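Local coordinates for pmbA-related protein (Thermotoga maritima, PDB 1VL4) that is of uncertain function but may modulate DNA gyrase or act as a metallopeptidase, at residues S223-Y235 with Y392-I406. Residues are numbered along the deposited sequence; the frame is centred on the assembly and turned at random.
Sequences SLIGSKTIPSGKY and YWVENGEIAHGVEDI
K228 lies across H401 where the linker leaving helix 210-223 runs beside the hairpin of strands 384-395 and 398-404, on its way to strand 233-239 of the C-terminal domain. A single beta bridge joins K228 to V403: K228 N donates to G402 O (3.0 Å), and K228 O receives E404 N (2.8 Å). The lysine can be followed outward. Its CB meets H401 CE1 at 4.0 Å, CG passes ND1, and CD stands over the ring centre, 4.1 Å from the centroid and 4° off the normal, a CH-pi contact. A bend at chi3 (77°) then turns CE away from the ring. A long aliphatic chain suits this exposed spot, apolar against the ring yet charged at its end. W393 CB meets the opposite face, nearer its rim. A400 and H401 both face W393 in a classic beta bulge. G402 suits its place because a CB there would clash with S227 OG, held by its bond to L224 O within the type II turn from L224 to S227. T229 adds a hydroxyl bond, OG1 to E404 O (2.5 Å), while E404 CG packs on S227 CB and its OE1 reaches R194 in a salt bridge. S223 OG lies at the edge of the Y392 ring, though the serine has two conformers and its very short approach to Y392 OH is doubtful. G402 O also accepts H401 ND1, nearly straight at 175°, from the face opposite K228 N.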
# COMPACT_ATOMS: atom_id res chain seq x y z
N SER A 223 14.11 17.15 -23.36
CA SER A 223 13.38 18.36 -23.66
C SER A 223 13.33 19.34 -22.47
O SER A 223 13.10 20.54 -22.67
CB SER A 223 11.97 18.04 -24.13
OG SER A 223 11.19 17.53 -23.09
N LEU A 224 13.57 18.82 -21.26
CA LEU A 224 13.61 19.65 -20.06
C LEU A 224 15.01 20.22 -19.79
O LEU A 224 15.19 21.00 -18.84
CB LEU A 224 13.12 18.87 -18.84
CG LEU A 224 11.67 18.43 -18.92
CD1 LEU A 224 11.39 17.50 -17.75
CD2 LEU A 224 10.72 19.63 -18.93
N ILE A 225 15.99 19.86 -20.60
CA ILE A 225 17.32 20.43 -20.41
C ILE A 225 17.23 21.91 -20.71
O ILE A 225 16.65 22.29 -21.73
CB ILE A 225 18.35 19.78 -21.32
CG1 ILE A 225 18.51 18.29 -20.96
CG2 ILE A 225 19.69 20.56 -21.26
CD1 ILE A 225 19.38 17.56 -21.97
N GLY A 226 17.82 22.72 -19.82
CA GLY A 226 17.74 24.18 -19.89
C GLY A 226 16.46 24.76 -19.31
O GLY A 226 16.10 25.90 -19.60
N SER A 227 15.75 23.98 -18.51
CA SER A 227 14.60 24.48 -17.80
C SER A 227 14.97 25.71 -16.98
O SER A 227 16.12 25.89 -16.59
CB SER A 227 13.97 23.41 -16.92
OG SER A 227 13.25 22.48 -17.72
N LYS A 228 13.98 26.57 -16.79
CA LYS A 228 14.10 27.79 -16.01
C LYS A 228 12.82 27.84 -15.21
O LYS A 228 11.82 27.28 -15.62
CB LYS A 228 14.19 29.01 -16.92
CG LYS A 228 15.30 28.93 -17.96
CD LYS A 228 15.34 30.14 -18.88
CE LYS A 228 15.96 31.37 -18.22
NZ LYS A 228 17.38 31.17 -17.78
N THR A 229 12.83 28.49 -14.06
CA THR A 229 11.56 28.60 -13.32
C THR A 229 10.88 29.86 -13.86
O THR A 229 11.44 30.56 -14.70
CB THR A 229 11.74 28.57 -11.76
OG1 THR A 229 10.56 28.00 -11.16
CG2 THR A 229 12.03 29.98 -11.20
N ILE A 230 9.64 30.10 -13.44
CA ILE A 230 8.92 31.28 -13.88
C ILE A 230 8.32 31.96 -12.67
O ILE A 230 8.26 31.35 -11.59
CB ILE A 230 7.79 30.93 -14.91
CG1 ILE A 230 6.68 30.12 -14.24
CG2 ILE A 230 8.37 30.21 -16.13
CD1 ILE A 230 5.49 29.89 -15.16
N PRO A 231 7.89 33.22 -12.84
CA PRO A 231 7.25 33.92 -11.75
C PRO A 231 5.91 33.30 -11.36
O PRO A 231 5.12 32.87 -12.21
CB PRO A 231 7.09 35.37 -12.28
CG PRO A 231 8.04 35.48 -13.42
CD PRO A 231 8.05 34.10 -14.01
N SER A 232 5.69 33.21 -10.06
CA SER A 232 4.40 32.77 -9.57
C SER A 232 3.37 33.68 -10.17
O SER A 232 3.54 34.90 -10.18
CB SER A 232 4.32 32.86 -8.06
OG SER A 232 5.21 31.94 -7.47
N GLY A 233 2.30 33.10 -10.67
CA GLY A 233 1.23 33.92 -11.20
C GLY A 233 0.15 33.02 -11.75
O GLY A 233 0.19 31.82 -11.61
N LYS A 234 -0.84 33.65 -12.37
CA LYS A 234 -1.92 32.94 -13.02
C LYS A 234 -1.58 32.85 -14.52
O LYS A 234 -1.27 33.85 -15.14
CB LYS A 234 -3.22 33.69 -12.74
CG LYS A 234 -3.72 33.49 -11.32
CD LYS A 234 -4.54 34.68 -10.80
N TYR A 235 -1.52 31.64 -15.08
CA TYR A 235 -1.28 31.49 -16.51
C TYR A 235 -2.30 30.57 -17.17
O TYR A 235 -2.82 29.67 -16.52
CB TYR A 235 0.09 30.90 -16.82
CG TYR A 235 1.25 31.67 -16.29
CD1 TYR A 235 1.73 31.42 -15.03
CD2 TYR A 235 1.90 32.60 -17.06
CE1 TYR A 235 2.80 32.10 -14.51
CE2 TYR A 235 2.99 33.32 -16.54
CZ TYR A 235 3.43 33.04 -15.26
OH TYR A 235 4.53 33.67 -14.69
N TYR A 392 6.50 23.35 -19.59
CA TYR A 392 7.23 24.19 -20.53
C TYR A 392 6.58 25.57 -20.57
O TYR A 392 5.40 25.69 -20.25
CB TYR A 392 7.14 23.55 -21.94
CG TYR A 392 7.73 22.17 -21.98
CD1 TYR A 392 6.99 21.09 -21.54
CD2 TYR A 392 9.05 21.94 -22.39
CE1 TYR A 392 7.53 19.81 -21.50
CE2 TYR A 392 9.60 20.64 -22.38
CZ TYR A 392 8.83 19.59 -21.93
OH TYR A 392 9.30 18.28 -21.89
N TRP A 393 7.36 26.57 -20.99
CA TRP A 393 6.87 27.91 -21.30
C TRP A 393 6.66 27.98 -22.83
O TRP A 393 7.49 27.48 -23.60
CB TRP A 393 7.87 28.98 -20.86
CG TRP A 393 7.39 30.36 -21.19
CD1 TRP A 393 7.88 31.20 -22.14
CD2 TRP A 393 6.26 31.03 -20.60
NE1 TRP A 393 7.14 32.36 -22.16
CE2 TRP A 393 6.12 32.26 -21.24
CE3 TRP A 393 5.35 30.68 -19.60
CZ2 TRP A 393 5.13 33.17 -20.89
CZ3 TRP A 393 4.36 31.59 -19.27
CH2 TRP A 393 4.26 32.80 -19.90
N VAL A 394 5.54 28.57 -23.24
CA VAL A 394 5.21 28.73 -24.63
C VAL A 394 5.14 30.22 -24.91
O VAL A 394 4.53 30.96 -24.16
CB VAL A 394 3.84 28.09 -24.93
CG1 VAL A 394 3.39 28.34 -26.37
CG2 VAL A 394 3.87 26.61 -24.62
N GLU A 395 5.79 30.66 -25.96
CA GLU A 395 5.54 31.99 -26.52
C GLU A 395 5.40 31.89 -28.03
O GLU A 395 6.07 31.10 -28.69
CB GLU A 395 6.60 33.03 -26.12
CG GLU A 395 7.89 32.46 -25.61
CD GLU A 395 8.86 33.52 -25.12
OE1 GLU A 395 8.41 34.65 -24.79
OE2 GLU A 395 10.08 33.22 -25.08
N ASN A 396 4.50 32.70 -28.55
CA ASN A 396 4.15 32.70 -29.96
C ASN A 396 3.78 31.35 -30.49
O ASN A 396 4.12 31.04 -31.62
CB ASN A 396 5.30 33.29 -30.78
CG ASN A 396 5.52 34.72 -30.47
OD1 ASN A 396 4.59 35.54 -30.58
ND2 ASN A 396 6.74 35.05 -30.01
N GLY A 397 3.09 30.54 -29.68
CA GLY A 397 2.58 29.25 -30.13
C GLY A 397 3.59 28.12 -30.22
O GLY A 397 3.29 27.03 -30.77
N GLU A 398 4.75 28.32 -29.62
CA GLU A 398 5.86 27.37 -29.65
C GLU A 398 6.47 27.19 -28.28
O GLU A 398 6.67 28.17 -27.55
CB GLU A 398 6.95 27.91 -30.60
CG GLU A 398 6.54 27.80 -32.09
CD GLU A 398 7.48 28.51 -33.03
OE1 GLU A 398 8.68 28.66 -32.69
OE2 GLU A 398 7.01 28.93 -34.12
N ILE A 399 6.84 25.97 -27.93
CA ILE A 399 7.53 25.72 -26.66
C ILE A 399 8.86 26.47 -26.71
O ILE A 399 9.62 26.35 -27.68
CB ILE A 399 7.71 24.20 -26.38
CG1 ILE A 399 6.33 23.55 -26.10
CG2 ILE A 399 8.67 23.95 -25.24
CD1 ILE A 399 6.32 22.10 -26.32
N ALA A 400 9.10 27.30 -25.71
CA ALA A 400 10.34 28.03 -25.65
C ALA A 400 11.35 27.27 -24.79
O ALA A 400 12.50 27.12 -25.19
CB ALA A 400 10.11 29.43 -25.09
N HIS A 401 10.94 26.83 -23.61
CA HIS A 401 11.87 26.18 -22.66
C HIS A 401 11.12 25.48 -21.55
O HIS A 401 10.01 25.86 -21.23
CB HIS A 401 12.86 27.18 -22.07
CG HIS A 401 12.24 28.34 -21.34
ND1 HIS A 401 11.74 28.23 -20.05
CD2 HIS A 401 12.07 29.63 -21.70
CE1 HIS A 401 11.27 29.41 -19.67
NE2 HIS A 401 11.46 30.27 -20.65
N GLY A 402 11.75 24.46 -20.96
CA GLY A 402 11.13 23.74 -19.87
C GLY A 402 11.03 24.61 -18.63
O GLY A 402 11.71 25.61 -18.51
N VAL A 403 10.12 24.26 -17.73
CA VAL A 403 9.86 25.06 -16.54
C VAL A 403 10.19 24.25 -15.27
O VAL A 403 9.56 23.25 -15.00
CB VAL A 403 8.39 25.57 -16.52
CG1 VAL A 403 8.10 26.34 -15.26
CG2 VAL A 403 8.16 26.48 -17.70
N GLU A 404 11.18 24.74 -14.53
CA GLU A 404 11.67 24.16 -13.28
C GLU A 404 10.82 24.47 -12.08
O GLU A 404 10.36 25.61 -11.91
CB GLU A 404 13.00 24.81 -12.90
CG GLU A 404 14.18 24.45 -13.73
CD GLU A 404 15.41 24.40 -12.91
OE1 GLU A 404 15.51 23.45 -12.09
OE2 GLU A 404 16.29 25.27 -13.07
N ASP A 405 10.72 23.48 -11.19
CA ASP A 405 10.34 23.74 -9.82
C ASP A 405 9.05 24.51 -9.78
O ASP A 405 8.99 25.61 -9.24
CB ASP A 405 11.45 24.54 -9.13
CG ASP A 405 12.77 23.80 -9.08
OD1 ASP A 405 12.76 22.58 -8.78
OD2 ASP A 405 13.80 24.44 -9.32
N ILE A 406 8.01 23.95 -10.38
CA ILE A 406 6.72 24.60 -10.30
C ILE A 406 5.68 23.74 -9.59
O ILE A 406 5.73 22.52 -9.60
CB ILE A 406 6.19 25.06 -11.67
CG1 ILE A 406 6.23 23.91 -12.69
CG2 ILE A 406 7.00 26.27 -12.14
CD1 ILE A 406 5.25 24.11 -13.82
O HOH W 1 13.89 23.05 -21.66